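Local structure of putative nucleotide-diphospho-sugar transferase (Desulfovibrio desulfuricans subsp. desulfuricans, 3CGX) at residues 135-140 against 186-191. The protein is a putative nucleotide-diphospho-sugar transferase of the GT-A clan, and so probably moves a sugar from an activated nucleotide donor to an acceptor that is not known. Residues are numbered along the deposited sequence; the frame is centred on the assembly and turned at random.
Sequences IGPAFD and LPDWND
Ile135 O accepts a nearly straight bond from Leu186 N at 2.9 Å, the first of three backbone hydrogen bonds by which the end of strand 133-137 and the residues after it pair with the loop that follows strand 183-185. Farther on, Trp189 turns both its N and its O to 137-139, its N giving to Pro137 O and its O taking Phe139 N at 3.1 Å, the two bonds of a single parallel bridge that pairs Ala138 with Trp189. The same two carbonyls also receive CA-H...O contacts, from Asp188 CA to Pro137 O and from Ala138 CA to Trp189 O.

Packing is carried by the Phe139 ring. Chi1 of -74° sets CG beside the backbone N and anti to the carbonyl carbon; the ring packs on residues 189 and 190. Asn190 CB sits over one face in a CH-pi contact, 4.0 Å from the centroid and displaced toward the rim, while Asp188 CB meets the edge at CE1. Pro137 offers its ring to 186-188, CD touching Leu186 O at 3.2 Å and CG reaching Asp188 OD1.

Where the segments part, a water bridges them, accepting from Asp140 N and from Asp191 N (3.0 Å) and lying within donating distance of Asp191 OD2. That oxygen also touches Ala138 CB and stands 3.6 Å from Asp140 OD2, two like charges close together. Asp140 OD1 is held by Gly142 N, and the Asn190 amide by Asp197.

Strand 133-137 and strand 183-185 are parallel neighbours at one margin of the mixed sheet, and their pairing runs on into the following loops, within the Rossmann-like alpha/beta core expected of a GT-A glycosyltransferase.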
loop_
_atom_site.group_PDB
_atom_site.type_symbol
_atom_site.label_atom_id
_atom_site.label_comp_id
_atom_site.label_asym_id
_atom_site.label_seq_id
_atom_site.Cartn_x
_atom_site.Cartn_y
_atom_site.Cartn_z
ATOM N N ILE A 135 0.046 -9.157 9.033
ATOM C CA ILE A 135 0.997 -8.976 7.922
ATOM C C ILE A 135 0.447 -9.612 6.658
ATOM O O ILE A 135 -0.152 -10.679 6.714
ATOM C CB ILE A 135 2.394 -9.553 8.290
ATOM C CG1 ILE A 135 3.469 -8.971 7.334
ATOM C CG2 ILE A 135 2.354 -11.146 8.351
ATOM C CD1 ILE A 135 4.924 -9.099 7.862
ATOM N N GLY A 136 0.589 -8.920 5.524
ATOM C CA GLY A 136 0.151 -9.462 4.268
ATOM C C GLY A 136 1.354 -9.677 3.372
ATOM O O GLY A 136 2.062 -8.713 3.020
ATOM N N PRO A 137 1.611 -10.942 3.035
ATOM C CA PRO A 137 2.743 -11.311 2.168
ATOM C C PRO A 137 2.502 -10.916 0.733
ATOM O O PRO A 137 1.419 -11.137 0.197
ATOM C CB PRO A 137 2.805 -12.834 2.288
ATOM C CG PRO A 137 1.890 -13.193 3.468
ATOM C CD PRO A 137 0.878 -12.121 3.508
ATOM N N ALA A 138 3.528 -10.329 0.123
ATOM C CA ALA A 138 3.508 -9.998 -1.303
ATOM C C ALA A 138 4.257 -11.100 -2.066
ATOM O O ALA A 138 5.140 -11.750 -1.513
ATOM C CB ALA A 138 4.158 -8.620 -1.552
ATOM N N PHE A 139 3.893 -11.314 -3.322
ATOM C CA PHE A 139 4.571 -12.313 -4.173
ATOM C C PHE A 139 6.060 -12.009 -4.304
ATOM O O PHE A 139 6.861 -12.909 -4.453
ATOM C CB PHE A 139 4.016 -12.308 -5.577
ATOM C CG PHE A 139 2.657 -12.917 -5.733
ATOM C CD1 PHE A 139 1.774 -13.046 -4.673
ATOM C CD2 PHE A 139 2.220 -13.277 -7.011
ATOM C CE1 PHE A 139 0.476 -13.587 -4.876
ATOM C CE2 PHE A 139 0.950 -13.803 -7.212
ATOM C CZ PHE A 139 0.080 -13.955 -6.127
ATOM N N ASP A 140 6.430 -10.740 -4.205
ATOM C CA ASP A 140 7.827 -10.295 -4.450
ATOM C C ASP A 140 8.800 -10.471 -3.264
ATOM O O ASP A 140 9.983 -10.137 -3.364
ATOM C CB ASP A 140 7.863 -8.834 -4.903
ATOM C CG ASP A 140 7.619 -7.846 -3.755
ATOM O OD1 ASP A 140 7.436 -8.269 -2.570
ATOM O OD2 ASP A 140 7.648 -6.632 -4.047
ATOM N N LEU A 186 -2.460 -12.448 6.405
ATOM C CA LEU A 186 -3.495 -12.135 5.413
ATOM C C LEU A 186 -3.113 -12.852 4.146
ATOM O O LEU A 186 -1.995 -13.369 4.057
ATOM C CB LEU A 186 -3.580 -10.640 5.125
ATOM C CG LEU A 186 -4.000 -9.759 6.300
ATOM C CD1 LEU A 186 -3.698 -8.324 5.963
ATOM C CD2 LEU A 186 -5.469 -9.966 6.614
ATOM N N PRO A 187 -4.021 -12.900 3.154
ATOM C CA PRO A 187 -3.719 -13.611 1.918
ATOM C C PRO A 187 -2.529 -13.055 1.158
ATOM O O PRO A 187 -2.255 -11.863 1.194
ATOM C CB PRO A 187 -5.005 -13.398 1.089
ATOM C CG PRO A 187 -6.061 -13.162 2.084
ATOM C CD PRO A 187 -5.392 -12.346 3.118
ATOM N N ASP A 188 -1.839 -13.911 0.430
ATOM C CA ASP A 188 -0.787 -13.414 -0.461
ATOM C C ASP A 188 -1.426 -12.538 -1.577
ATOM O O ASP A 188 -2.553 -12.798 -2.054
ATOM C CB ASP A 188 -0.042 -14.521 -1.163
ATOM C CG ASP A 188 0.596 -15.533 -0.218
ATOM O OD1 ASP A 188 0.623 -15.366 1.012
ATOM O OD2 ASP A 188 1.046 -16.552 -0.747
ATOM N N TRP A 189 -0.708 -11.495 -1.971
ATOM C CA TRP A 189 -1.181 -10.599 -3.026
ATOM C C TRP A 189 -0.018 -10.087 -3.855
ATOM O O TRP A 189 1.120 -10.034 -3.373
ATOM C CB TRP A 189 -1.949 -9.404 -2.441
ATOM C CG TRP A 189 -3.135 -8.986 -3.301
ATOM C CD1 TRP A 189 -3.155 -8.026 -4.282
ATOM C CD2 TRP A 189 -4.468 -9.528 -3.256
ATOM N NE1 TRP A 189 -4.399 -7.956 -4.842
ATOM C CE2 TRP A 189 -5.235 -8.839 -4.200
ATOM C CE3 TRP A 189 -5.089 -10.517 -2.485
ATOM C CZ2 TRP A 189 -6.582 -9.143 -4.437
ATOM C CZ3 TRP A 189 -6.425 -10.770 -2.689
ATOM C CH2 TRP A 189 -7.154 -10.112 -3.665
ATOM N N ASN A 190 -0.289 -9.804 -5.124
ATOM C CA ASN A 190 0.745 -9.243 -6.059
ATOM C C ASN A 190 0.717 -7.737 -6.185
ATOM O O ASN A 190 -0.301 -7.138 -6.507
ATOM C CB ASN A 190 0.641 -9.833 -7.477
ATOM C CG ASN A 190 1.962 -9.662 -8.330
ATOM O OD1 ASN A 190 3.107 -9.829 -7.836
ATOM N ND2 ASN A 190 1.785 -9.387 -9.620
ATOM N N ASP A 191 1.875 -7.145 -5.928
ATOM C CA ASP A 191 2.142 -5.736 -6.199
ATOM C C ASP A 191 2.257 -5.628 -7.712
ATOM O O ASP A 191 2.837 -6.510 -8.359
ATOM C CB ASP A 191 3.466 -5.234 -5.574
ATOM C CG ASP A 191 3.442 -5.170 -4.004
ATOM O OD1 ASP A 191 2.691 -4.371 -3.410
ATOM O OD2 ASP A 191 4.228 -5.892 -3.363
HETATM O O HOH W 1 4.436 -8.456 -5.082
#